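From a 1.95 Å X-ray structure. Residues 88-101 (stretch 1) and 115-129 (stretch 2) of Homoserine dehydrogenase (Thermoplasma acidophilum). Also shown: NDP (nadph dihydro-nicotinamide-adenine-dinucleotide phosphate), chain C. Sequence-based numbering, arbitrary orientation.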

ATOM      1  N   ASP A  88      -2.974 -14.578  16.542  1.00 22.62           N
ATOM      2  CA  ASP A  88      -2.452 -15.931  16.345  1.00 23.41           C
ATOM      3  C   ASP A  88      -1.093 -15.918  15.684  1.00 22.25           C
ATOM      4  O   ASP A  88      -0.990 -15.656  14.494  1.00 19.50           O
ATOM      5  N   CYS A  89      -0.054 -16.143  16.483  1.00 22.32           N
ATOM      6  CA  CYS A  89       1.277 -16.329  15.980  1.00 20.88           C
ATOM      7  C   CYS A  89       1.771 -17.764  16.270  1.00 20.25           C
ATOM      8  O   CYS A  89       2.974 -17.999  16.525  1.00 21.27           O
ATOM      9  N   THR A  90       0.853 -18.703  16.285  1.00 19.71           N
ATOM     10  CA  THR A  90       1.188 -20.123  16.520  1.00 18.39           C
ATOM     11  C   THR A  90       1.565 -20.762  15.173  1.00 19.50           C
ATOM     12  O   THR A  90       1.252 -20.223  14.137  1.00 21.93           O
ATOM     13  N   PRO A  91       2.277 -21.909  15.195  1.00 21.89           N
ATOM     14  CA  PRO A  91       2.643 -22.576  13.955  1.00 20.20           C
ATOM     15  C   PRO A  91       1.461 -23.227  13.271  1.00 20.40           C
ATOM     16  O   PRO A  91       0.440 -23.528  13.913  1.00 20.49           O
ATOM     17  N   ALA A  92       1.613 -23.488  11.976  1.00 22.34           N
ATOM     18  CA  ALA A  92       0.611 -24.173  11.200  1.00 20.12           C
ATOM     19  C   ALA A  92       0.347 -25.576  11.687  1.00 20.29           C
ATOM     20  O   ALA A  92       1.260 -26.358  11.882  1.00 22.69           O
ATOM     21  N   SER A  93      -0.925 -25.891  11.896  1.00 20.25           N
ATOM     22  CA  SER A  93      -1.371 -27.287  12.080  1.00 19.78           C
ATOM     23  C   SER A  93      -1.522 -27.931  10.704  1.00 20.75           C
ATOM     24  O   SER A  93      -1.565 -27.230   9.675  1.00 18.66           O
ATOM     25  N   ARG A  94      -1.671 -29.258  10.669  1.00 20.69           N
ATOM     26  CA  ARG A  94      -1.743 -29.959   9.380  1.00 19.87           C
ATOM     27  C   ARG A  94      -3.062 -29.716   8.622  1.00 24.43           C
ATOM     28  O   ARG A  94      -3.085 -29.765   7.401  1.00 24.84           O
ATOM     29  N   ASP A  95      -4.143 -29.455   9.369  1.00 21.77           N
ATOM     30  CA  ASP A  95      -5.504 -29.423   8.835  1.00 19.87           C
ATOM     31  C   ASP A  95      -6.300 -28.146   9.125  1.00 20.63           C
ATOM     32  O   ASP A  95      -7.423 -27.984   8.663  1.00 20.31           O
ATOM     33  N   GLY A  96      -5.729 -27.208   9.882  1.00 20.76           N
ATOM     34  CA  GLY A  96      -6.427 -25.957  10.152  1.00 20.57           C
ATOM     35  C   GLY A  96      -7.514 -25.986  11.200  1.00 20.01           C
ATOM     36  O   GLY A  96      -8.102 -24.966  11.483  1.00 19.78           O
ATOM     37  N   VAL A  97      -7.776 -27.149  11.791  1.00 20.07           N
ATOM     38  CA  VAL A  97      -8.911 -27.315  12.710  1.00 19.90           C
ATOM     39  C   VAL A  97      -8.660 -26.598  14.032  1.00 20.06           C
ATOM     40  O   VAL A  97      -9.556 -25.958  14.576  1.00 19.91           O
ATOM     41  N   ARG A  98      -7.425 -26.686  14.539  1.00 19.36           N
ATOM     42  CA  ARG A  98      -7.051 -26.011  15.767  1.00 18.86           C
ATOM     43  C   ARG A  98      -7.253 -24.479  15.656  1.00 19.39           C
ATOM     44  O   ARG A  98      -7.792 -23.826  16.568  1.00 20.71           O
ATOM     45  N   GLU A  99      -6.860 -23.935  14.514  1.00 18.98           N
ATOM     46  CA  GLU A  99      -6.960 -22.516  14.238  1.00 20.26           C
ATOM     47  C   GLU A  99      -8.422 -22.089  14.100  1.00 19.27           C
ATOM     48  O   GLU A  99      -8.850 -21.073  14.667  1.00 20.69           O
ATOM     49  N   TYR A 100      -9.191 -22.858  13.328  1.00 19.36           N
ATOM     50  CA  TYR A 100     -10.611 -22.597  13.230  1.00 19.58           C
ATOM     51  C   TYR A 100     -11.256 -22.552  14.620  1.00 22.09           C
ATOM     52  O   TYR A 100     -12.035 -21.660  14.909  1.00 22.98           O
ATOM     53  N   SER A 101     -10.943 -23.525  15.464  1.00 21.67           N
ATOM     54  CA  SER A 101     -11.494 -23.596  16.780  1.00 21.97           C
ATOM     55  C   SER A 101     -11.114 -22.362  17.602  1.00 23.15           C
ATOM     56  O   SER A 101     -11.937 -21.792  18.311  1.00 20.19           O
ATOM     57  N   THR A 115      -4.205 -12.726  12.380  1.00 20.67           N
ATOM     58  CA  THR A 115      -3.387 -13.906  12.303  1.00 19.97           C
ATOM     59  C   THR A 115      -2.209 -13.764  11.347  1.00 21.20           C
ATOM     60  O   THR A 115      -2.299 -13.150  10.291  1.00 23.04           O
ATOM     61  N   ALA A 116      -1.103 -14.361  11.763  1.00 21.77           N
ATOM     62  CA  ALA A 116       0.087 -14.653  10.929  1.00 21.39           C
ATOM     63  C   ALA A 116       0.099 -16.112  10.471  1.00 19.31           C
ATOM     64  O   ALA A 116       0.840 -16.484   9.560  1.00 20.46           O
ATOM     65  N   ASN A 117      -0.700 -16.932  11.131  1.00 20.75           N
ATOM     66  CA  ASN A 117      -0.772 -18.360  10.852  1.00 19.50           C
ATOM     67  C   ASN A 117      -1.651 -18.577   9.609  1.00 20.51           C
ATOM     68  O   ASN A 117      -2.750 -18.057   9.537  1.00 21.68           O
ATOM     69  N   LYS A 118      -1.129 -19.327   8.629  1.00 20.26           N
ATOM     70  CA  LYS A 118      -1.768 -19.533   7.331  1.00 23.98           C
ATOM     71  C   LYS A 118      -2.660 -20.751   7.253  1.00 24.26           C
ATOM     72  O   LYS A 118      -3.438 -20.881   6.298  1.00 24.18           O
ATOM     73  N   SER A 119      -2.545 -21.661   8.216  1.00 20.27           N
ATOM     74  CA  SER A 119      -3.199 -22.985   8.065  1.00 22.25           C
ATOM     75  C   SER A 119      -4.717 -22.968   8.240  1.00 22.52           C
ATOM     76  O   SER A 119      -5.449 -23.676   7.549  1.00 23.06           O
ATOM     77  N   GLY A 120      -5.199 -22.188   9.194  1.00 21.92           N
ATOM     78  CA  GLY A 120      -6.647 -22.064   9.389  1.00 22.04           C
ATOM     79  C   GLY A 120      -7.312 -21.555   8.136  1.00 20.90           C
ATOM     80  O   GLY A 120      -8.189 -22.178   7.619  1.00 19.69           O
ATOM     81  N   LEU A 121      -6.834 -20.424   7.609  1.00 20.77           N
ATOM     82  CA  LEU A 121      -7.421 -19.837   6.418  1.00 20.92           C
ATOM     83  C   LEU A 121      -7.212 -20.675   5.179  1.00 20.59           C
ATOM     84  O   LEU A 121      -8.041 -20.669   4.290  1.00 22.03           O
ATOM     85  N   ALA A 122      -6.108 -21.401   5.103  1.00 20.79           N
ATOM     86  CA  ALA A 122      -5.832 -22.224   3.912  1.00 21.08           C
ATOM     87  C   ALA A 122      -6.688 -23.508   3.832  1.00 25.05           C
ATOM     88  O   ALA A 122      -6.944 -24.018   2.747  1.00 26.40           O
ATOM     89  N   ASN A 123      -7.149 -23.980   4.986  1.00 23.67           N
ATOM     90  CA  ASN A 123      -7.898 -25.211   5.107  1.00 24.19           C
ATOM     91  C   ASN A 123      -9.373 -25.037   5.426  1.00 23.53           C
ATOM     92  O   ASN A 123     -10.204 -25.854   5.013  1.00 22.84           O
ATOM     93  N   LYS A 124      -9.703 -23.989   6.171  1.00 22.23           N
ATOM     94  CA  LYS A 124     -11.021 -23.815   6.762  1.00 21.41           C
ATOM     95  C   LYS A 124     -11.601 -22.401   6.532  1.00 22.96           C
ATOM     96  O   LYS A 124     -12.312 -21.857   7.383  1.00 21.11           O
ATOM     97  N   TRP A 125     -11.354 -21.851   5.356  1.00 20.26           N
ATOM     98  CA  TRP A 125     -11.801 -20.495   5.011  1.00 19.66           C
ATOM     99  C   TRP A 125     -13.291 -20.370   5.218  1.00 19.24           C
ATOM    100  O   TRP A 125     -13.766 -19.431   5.842  1.00 20.40           O
ATOM    101  N   HIS A 126     -14.032 -21.334   4.699  1.00 19.86           N
ATOM    102  CA  HIS A 126     -15.492 -21.286   4.765  1.00 21.67           C
ATOM    103  C   HIS A 126     -16.009 -21.224   6.200  1.00 23.10           C
ATOM    104  O   HIS A 126     -16.804 -20.352   6.539  1.00 23.03           O
ATOM    105  N   ASP A 127     -15.564 -22.159   7.040  1.00 23.60           N
ATOM    106  CA  ASP A 127     -16.038 -22.216   8.402  1.00 21.73           C
ATOM    107  C   ASP A 127     -15.561 -21.030   9.199  1.00 21.26           C
ATOM    108  O   ASP A 127     -16.302 -20.482   9.998  1.00 17.78           O
ATOM    109  N   ILE A 128     -14.325 -20.612   8.976  1.00 20.50           N
ATOM    110  CA  ILE A 128     -13.846 -19.418   9.653  1.00 20.95           C
ATOM    111  C   ILE A 128     -14.661 -18.187   9.264  1.00 23.68           C
ATOM    112  O   ILE A 128     -15.037 -17.402  10.135  1.00 20.99           O
HETATM  113  N   MSE A 129     -14.960 -17.993   7.975  1.00 22.23           N
HETATM  114  CA  MSE A 129     -15.717 -16.755   7.592  1.00 22.08           C
HETATM  115  C   MSE A 129     -17.153 -16.805   8.031  1.00 23.95           C
HETATM  116  O   MSE A 129     -17.752 -15.772   8.358  1.00 24.48           O
TER

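The two stretches bury 718 Å² between them. At one end Asp88 and Thr115 form a parallel bridge, with both side chains on the same face of the sheet. Asp88 is t and Thr115 is t, and Asp88 CB lies 3.5 Å from Thr115 OG1. The backbone bond Ala116 N to Asp88 O, 3.0 Å, holds the register. At the other end helix 97-101 crosses helix 119-129 at 76°, with the axes 7.9 Å apart at closest approach.

The polar center is Asn117, rotamer t, which points toward stretch 1. Its ND2 donates to Glu99 OE2 at 2.9 Å and to Thr90 OG1 at 3.3 Å. A weak bond runs from Asn117 ND2 to Thr90 O, 3.1 Å. The other end of the amide serves its own stretch: Asn117 OD1 caps Ser119 N at 2.8 Å. Glu99 is m and also points across. Its carboxylate is held by Ser93, with Ser93 N to Glu99 OE2 at 2.8 Å and Ser93 OG to Glu99 OE1 at 2.6 Å. Thr90, rotamer p, donates through OG1 to Asp88 OD1 at 2.6 Å. Thr90 OG1 also accepts from Arg98 NH2 at 3.0 Å. The charges of Arg98 NH2 and Glu99 OE2 pair at 3.2 Å, but no N-H points at the oxygen.

Ser119, rotamer t, points toward stretch 1. Its OG donates to Ser93 O at 2.6 Å. Asn123, rotamer m, also points in, and its ND2 donates to Ser119 O at 2.8 Å. Water 1 accepts from Asn123 ND2 at 2.9 Å and donates weakly to Ser93 O at 3.4 Å. Water 2 links the stretches by donating to Arg94 O at 3.1 Å and Asn123 OD1 at 3.0 Å.

The backbones come close at two glycines, with Gly96 CA 4.0 Å from Gly120 CA. A CB on Gly96 would clash with Asn123 CB and Ser119 O; one on Gly120 would clash with Glu99 CB. Gly96 also has backbone angles that call for glycine.

Apolar packing centers on Tyr100, rotamer t. Tyr100 CE1 lies 3.6 Å from Asp127 CB, and Tyr100 CD1 lies 3.9 Å from Ile128 CG1. Lys124, rotamer m at chi1, brings CD to 4.1 Å from Tyr100 CB. Nearer the sheet end, Ala92 CB meets Ser119 CB at 3.7 Å.

NADPH borders both stretches. Its O3D donates to Thr90 O at 2.8 Å and lies 3.4 Å from Asn117 CA. Its N6A sits over one face of the Arg98 guanidinium, 3.7 Å from Arg98 NE.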

ATOM      1  CB  ASP A  88      -3.413 -16.739  15.480  1.00 22.75           C
ATOM      2  CG  ASP A  88      -2.983 -18.181  15.298  1.00 20.62           C
ATOM      3  OD1 ASP A  88      -2.024 -18.582  15.960  1.00 22.02           O
ATOM      4  OD2 ASP A  88      -3.633 -18.924  14.497  1.00 23.20           O
ATOM      5  CB  CYS A  89       2.214 -15.300  16.618  1.00 24.12           C
ATOM      6  SG  CYS A  89       1.891 -13.602  16.040  1.00 23.09           S
ATOM      7  CB  THR A  90       0.008 -20.908  17.115  1.00 18.51           C
ATOM      8  OG1 THR A  90      -1.051 -20.939  16.150  1.00 20.26           O
ATOM      9  CG2 THR A  90      -0.490 -20.261  18.421  1.00 19.50           C
ATOM     10  CB  PRO A  91       3.625 -23.672  14.435  1.00 23.48           C
ATOM     11  CG  PRO A  91       3.917 -23.406  15.845  1.00 25.50           C
ATOM     12  CD  PRO A  91       2.785 -22.635  16.361  1.00 20.81           C
ATOM     13  CB  ALA A  92       1.031 -24.217   9.720  1.00 21.13           C
ATOM     14  CB  SER A  93      -2.705 -27.340  12.781  1.00 24.64           C
ATOM     15  OG  SER A  93      -3.729 -26.902  11.919  1.00 21.64           O
ATOM     16  CB  ARG A  94      -1.593 -31.470   9.614  1.00 20.02           C
ATOM     17  CG  ARG A  94      -0.320 -31.915  10.341  1.00 32.22           C
ATOM     18  CD  ARG A  94       0.952 -31.503   9.622  1.00 40.87           C
ATOM     19  NE  ARG A  94       1.349 -30.111   9.880  1.00 48.81           N
ATOM     20  CZ  ARG A  94       2.202 -29.410   9.129  1.00 40.99           C
ATOM     21  NH1 ARG A  94       2.761 -29.952   8.058  1.00 37.56           N
ATOM     22  NH2 ARG A  94       2.465 -28.149   9.441  1.00 41.43           N
ATOM     23  CB  ASP A  95      -6.256 -30.690   9.345  1.00 20.85           C
ATOM     24  CG  ASP A  95      -6.469 -30.706  10.879  1.00 23.55           C
ATOM     25  OD1 ASP A  95      -6.151 -29.735  11.588  1.00 21.53           O
ATOM     26  OD2 ASP A  95      -6.956 -31.724  11.380  1.00 20.86           O
ATOM     27  CB  VAL A  97      -9.215 -28.830  12.903  1.00 19.95           C
ATOM     28  CG1 VAL A  97     -10.267 -29.039  13.945  1.00 17.70           C
ATOM     29  CG2 VAL A  97      -9.614 -29.451  11.525  1.00 16.66           C
ATOM     30  CB  ARG A  98      -5.585 -26.342  16.118  1.00 20.98           C
ATOM     31  CG  ARG A  98      -5.134 -25.699  17.425  1.00 28.08           C
ATOM     32  CD  ARG A  98      -3.672 -25.979  17.804  1.00 28.95           C
ATOM     33  NE  ARG A  98      -2.728 -25.498  16.799  1.00 27.11           N
ATOM     34  CZ  ARG A  98      -2.426 -24.205  16.608  1.00 38.75           C
ATOM     35  NH1 ARG A  98      -2.993 -23.223  17.316  1.00 36.49           N
ATOM     36  NH2 ARG A  98      -1.567 -23.884  15.674  1.00 35.47           N
ATOM     37  CB  GLU A  99      -6.177 -22.199  12.979  1.00 19.38           C
ATOM     38  CG  GLU A  99      -4.625 -22.375  13.095  1.00 20.23           C
ATOM     39  CD  GLU A  99      -4.059 -23.769  12.788  1.00 22.03           C
ATOM     40  OE1 GLU A  99      -4.838 -24.746  12.727  1.00 20.77           O
ATOM     41  OE2 GLU A  99      -2.792 -23.884  12.670  1.00 23.48           O
ATOM     42  CB  TYR A 100     -11.330 -23.623  12.338  1.00 18.90           C
ATOM     43  CG  TYR A 100     -12.825 -23.723  12.605  1.00 17.06           C
ATOM     44  CD1 TYR A 100     -13.693 -22.686  12.264  1.00 18.71           C
ATOM     45  CD2 TYR A 100     -13.357 -24.837  13.211  1.00 19.15           C
ATOM     46  CE1 TYR A 100     -15.077 -22.792  12.520  1.00 16.57           C
ATOM     47  CE2 TYR A 100     -14.729 -24.939  13.493  1.00 22.70           C
ATOM     48  CZ  TYR A 100     -15.566 -23.913  13.127  1.00 17.44           C
ATOM     49  OH  TYR A 100     -16.912 -24.001  13.379  1.00 24.53           O
ATOM     50  CB  SER A 101     -11.016 -24.882  17.466  1.00 23.80           C
ATOM     51  OG  SER A 101     -11.453 -26.032  16.745  1.00 27.23           O
ATOM     52  CB  THR A 115      -4.238 -15.154  11.919  1.00 22.18           C
ATOM     53  OG1 THR A 115      -3.437 -16.368  12.027  1.00 24.33           O
ATOM     54  CG2 THR A 115      -4.826 -15.027  10.487  1.00 21.03           C
ATOM     55  CB  ALA A 116       1.408 -14.383  11.762  1.00 19.40           C
ATOM     56  CB  ASN A 117      -1.280 -19.072  12.119  1.00 20.88           C
ATOM     57  CG  ASN A 117      -1.589 -20.566  11.910  1.00 23.67           C
ATOM     58  OD1 ASN A 117      -2.042 -20.944  10.865  1.00 26.47           O
ATOM     59  ND2 ASN A 117      -1.382 -21.377  12.933  1.00 21.98           N
ATOM     60  CB  LYS A 118      -0.675 -19.692   6.271  1.00 24.48           C
ATOM     61  CG  LYS A 118       0.265 -18.505   6.316  1.00 32.30           C
ATOM     62  CD  LYS A 118       1.623 -18.780   5.719  1.00 37.55           C
ATOM     63  CE  LYS A 118       2.662 -17.827   6.348  1.00 37.47           C
ATOM     64  NZ  LYS A 118       4.049 -18.124   5.892  1.00 38.96           N
ATOM     65  CB  SER A 119      -2.600 -23.957   9.063  1.00 25.55           C
ATOM     66  OG  SER A 119      -3.116 -25.261   8.867  1.00 25.12           O
ATOM     67  CB  LEU A 121      -6.843 -18.430   6.198  1.00 19.30           C
ATOM     68  CG  LEU A 121      -7.201 -17.395   7.272  1.00 21.72           C
ATOM     69  CD1 LEU A 121      -6.431 -16.093   7.076  1.00 18.79           C
ATOM     70  CD2 LEU A 121      -8.735 -17.165   7.319  1.00 20.48           C
ATOM     71  CB  ALA A 122      -4.323 -22.560   3.823  1.00 20.61           C
ATOM     72  CB  ASN A 123      -7.254 -26.060   6.217  1.00 25.65           C
ATOM     73  CG  ASN A 123      -5.897 -26.621   5.815  1.00 22.73           C
ATOM     74  OD1 ASN A 123      -5.828 -27.471   4.946  1.00 22.99           O
ATOM     75  ND2 ASN A 123      -4.836 -26.188   6.475  1.00 23.14           N
ATOM     76  CB  LYS A 124     -10.937 -24.104   8.270  1.00 23.80           C
ATOM     77  CG  LYS A 124     -10.428 -25.513   8.661  1.00 23.11           C
ATOM     78  CD  LYS A 124     -11.428 -26.389   9.351  1.00 37.54           C
ATOM     79  CE  LYS A 124     -12.824 -26.268   8.794  1.00 38.41           C
ATOM     80  NZ  LYS A 124     -13.589 -27.521   8.837  1.00 35.10           N
ATOM     81  CB  TRP A 125     -11.490 -20.209   3.542  1.00 21.98           C
ATOM     82  CG  TRP A 125     -11.858 -18.854   3.099  1.00 20.09           C
ATOM     83  CD1 TRP A 125     -13.095 -18.416   2.707  1.00 26.67           C
ATOM     84  CD2 TRP A 125     -10.985 -17.721   3.023  1.00 22.48           C
ATOM     85  NE1 TRP A 125     -13.028 -17.089   2.379  1.00 24.92           N
ATOM     86  CE2 TRP A 125     -11.746 -16.641   2.564  1.00 23.53           C
ATOM     87  CE3 TRP A 125      -9.625 -17.522   3.306  1.00 25.12           C
ATOM     88  CZ2 TRP A 125     -11.210 -15.370   2.394  1.00 24.25           C
ATOM     89  CZ3 TRP A 125      -9.085 -16.258   3.127  1.00 24.02           C
ATOM     90  CH2 TRP A 125      -9.884 -15.197   2.672  1.00 23.29           C
ATOM     91  CB  HIS A 126     -16.130 -22.473   4.027  1.00 18.85           C
ATOM     92  CG  HIS A 126     -17.610 -22.572   4.251  1.00 20.40           C
ATOM     93  ND1 HIS A 126     -18.526 -21.876   3.484  1.00 24.25           N
ATOM     94  CD2 HIS A 126     -18.327 -23.232   5.190  1.00 27.13           C
ATOM     95  CE1 HIS A 126     -19.747 -22.118   3.935  1.00 25.17           C
ATOM     96  NE2 HIS A 126     -19.655 -22.914   4.991  1.00 24.13           N
ATOM     97  CB  ASP A 127     -15.585 -23.508   9.076  1.00 24.39           C
ATOM     98  CG  ASP A 127     -16.253 -24.728   8.472  1.00 30.70           C
ATOM     99  OD1 ASP A 127     -17.458 -24.622   8.212  1.00 26.68           O
ATOM    100  OD2 ASP A 127     -15.567 -25.751   8.247  1.00 30.79           O
ATOM    101  CB  ILE A 128     -12.361 -19.157   9.378  1.00 20.72           C
ATOM    102  CG1 ILE A 128     -11.519 -20.244  10.050  1.00 20.31           C
ATOM    103  CG2 ILE A 128     -11.981 -17.715   9.834  1.00 16.57           C
ATOM    104  CD1 ILE A 128     -10.048 -20.257   9.614  1.00 18.25           C
HETATM  105  CB  MSE A 129     -15.617 -16.506   6.105  1.00 21.36           C
HETATM  106  CG  MSE A 129     -14.175 -16.342   5.678  1.00 23.91           C
HETATM  107 SE   MSE A 129     -13.230 -14.876   6.655  0.75 26.49          SE
HETATM  108  CE  MSE A 129     -11.518 -15.071   5.859  1.00 30.28           C
TER
HETATM  109  PA  NDP C 326       7.866 -20.271  16.103  1.00 23.13           P
HETATM  110  O1A NDP C 326       9.141 -19.544  16.247  1.00 20.48           O
HETATM  111  O2A NDP C 326       7.949 -21.750  16.053  1.00 20.11           O
HETATM  112  O5B NDP C 326       6.869 -19.895  17.310  1.00 21.40           O
HETATM  113  C5B NDP C 326       5.612 -20.495  17.548  1.00 22.01           C
HETATM  114  C4B NDP C 326       5.074 -20.070  18.906  1.00 22.11           C
HETATM  115  O4B NDP C 326       3.872 -20.728  19.213  1.00 23.09           O
HETATM  116  C3B NDP C 326       6.017 -20.471  20.048  1.00 20.62           C
HETATM  117  O3B NDP C 326       5.850 -19.614  21.168  1.00 21.58           O
HETATM  118  C2B NDP C 326       5.555 -21.847  20.389  1.00 19.44           C
HETATM  119  O2B NDP C 326       5.877 -22.262  21.687  1.00 24.11           O
HETATM  120  C1B NDP C 326       4.067 -21.634  20.297  1.00 18.91           C
HETATM  121  N9A NDP C 326       3.283 -22.838  20.047  1.00 23.58           N
HETATM  122  C8A NDP C 326       3.588 -23.980  19.360  1.00 26.33           C
HETATM  123  N7A NDP C 326       2.473 -24.777  19.366  1.00 23.13           N
HETATM  124  C5A NDP C 326       1.501 -24.141  20.036  1.00 26.50           C
HETATM  125  C6A NDP C 326       0.212 -24.536  20.329  1.00 28.98           C
HETATM  126  N6A NDP C 326      -0.345 -25.555  19.680  1.00 41.16           N
HETATM  127  N1A NDP C 326      -0.528 -23.647  21.024  1.00 25.79           N
HETATM  128  C2A NDP C 326      -0.043 -22.438  21.479  1.00 29.38           C
HETATM  129  N3A NDP C 326       1.243 -22.022  21.190  1.00 27.05           N
HETATM  130  C4A NDP C 326       1.979 -22.913  20.462  1.00 22.86           C
HETATM  131  O3  NDP C 326       7.083 -19.744  14.803  1.00 14.44           O
HETATM  132  PN  NDP C 326       7.262 -18.311  14.096  1.00 19.47           P
HETATM  133  O1N NDP C 326       8.480 -18.342  13.231  1.00 22.62           O
HETATM  134  O2N NDP C 326       7.129 -17.277  15.168  1.00 19.22           O
HETATM  135  O5D NDP C 326       5.982 -18.239  13.099  1.00 21.32           O
HETATM  136  C5D NDP C 326       4.719 -18.094  13.749  1.00 22.36           C
HETATM  137  C4D NDP C 326       3.619 -18.069  12.693  1.00 23.30           C
HETATM  138  O4D NDP C 326       3.862 -16.968  11.848  1.00 22.88           O
HETATM  139  C3D NDP C 326       3.600 -19.277  11.796  1.00 20.76           C
HETATM  140  O3D NDP C 326       2.281 -19.787  11.568  1.00 18.82           O
HETATM  141  C2D NDP C 326       4.260 -18.801  10.516  1.00 20.15           C
HETATM  142  O2D NDP C 326       3.834 -19.509   9.383  1.00 20.22           O
HETATM  143  C1D NDP C 326       3.829 -17.354  10.483  1.00 18.29           C
HETATM  144  N1N NDP C 326       4.674 -16.508   9.659  1.00 18.16           N
HETATM  145  C2N NDP C 326       6.018 -16.437   9.923  1.00 20.41           C
HETATM  146  C3N NDP C 326       6.905 -15.797   9.070  1.00 24.90           C
HETATM  147  C7N NDP C 326       8.315 -15.635   9.494  1.00 27.90           C
HETATM  148  O7N NDP C 326       8.933 -14.468   9.106  1.00 34.74           O
HETATM  149  N7N NDP C 326       8.917 -16.494  10.306  1.00 26.05           N
HETATM  150  C4N NDP C 326       6.401 -14.847   7.989  1.00 25.56           C
HETATM  151  C5N NDP C 326       4.913 -14.974   7.810  1.00 19.13           C
HETATM  152  C6N NDP C 326       4.126 -15.764   8.644  1.00 17.90           C
HETATM  153  P2B NDP C 326       7.368 -22.241  22.276  1.00 35.51           P
HETATM  154  O1X NDP C 326       7.149 -22.989  23.563  1.00 36.04           O
HETATM  155  O2X NDP C 326       7.963 -20.804  22.354  1.00 27.68           O
HETATM  156  O3X NDP C 326       8.156 -23.042  21.288  1.00 20.80           O
HETATM  157  O   HOH W   1      -2.020 -26.711   6.345  1.00 44.51           O
HETATM  158  O   HOH W   2      -4.862 -30.353   4.884  1.00 48.91           O
HETATM  159  O   HOH W   3     -18.319 -22.346  12.018  1.00 36.24           O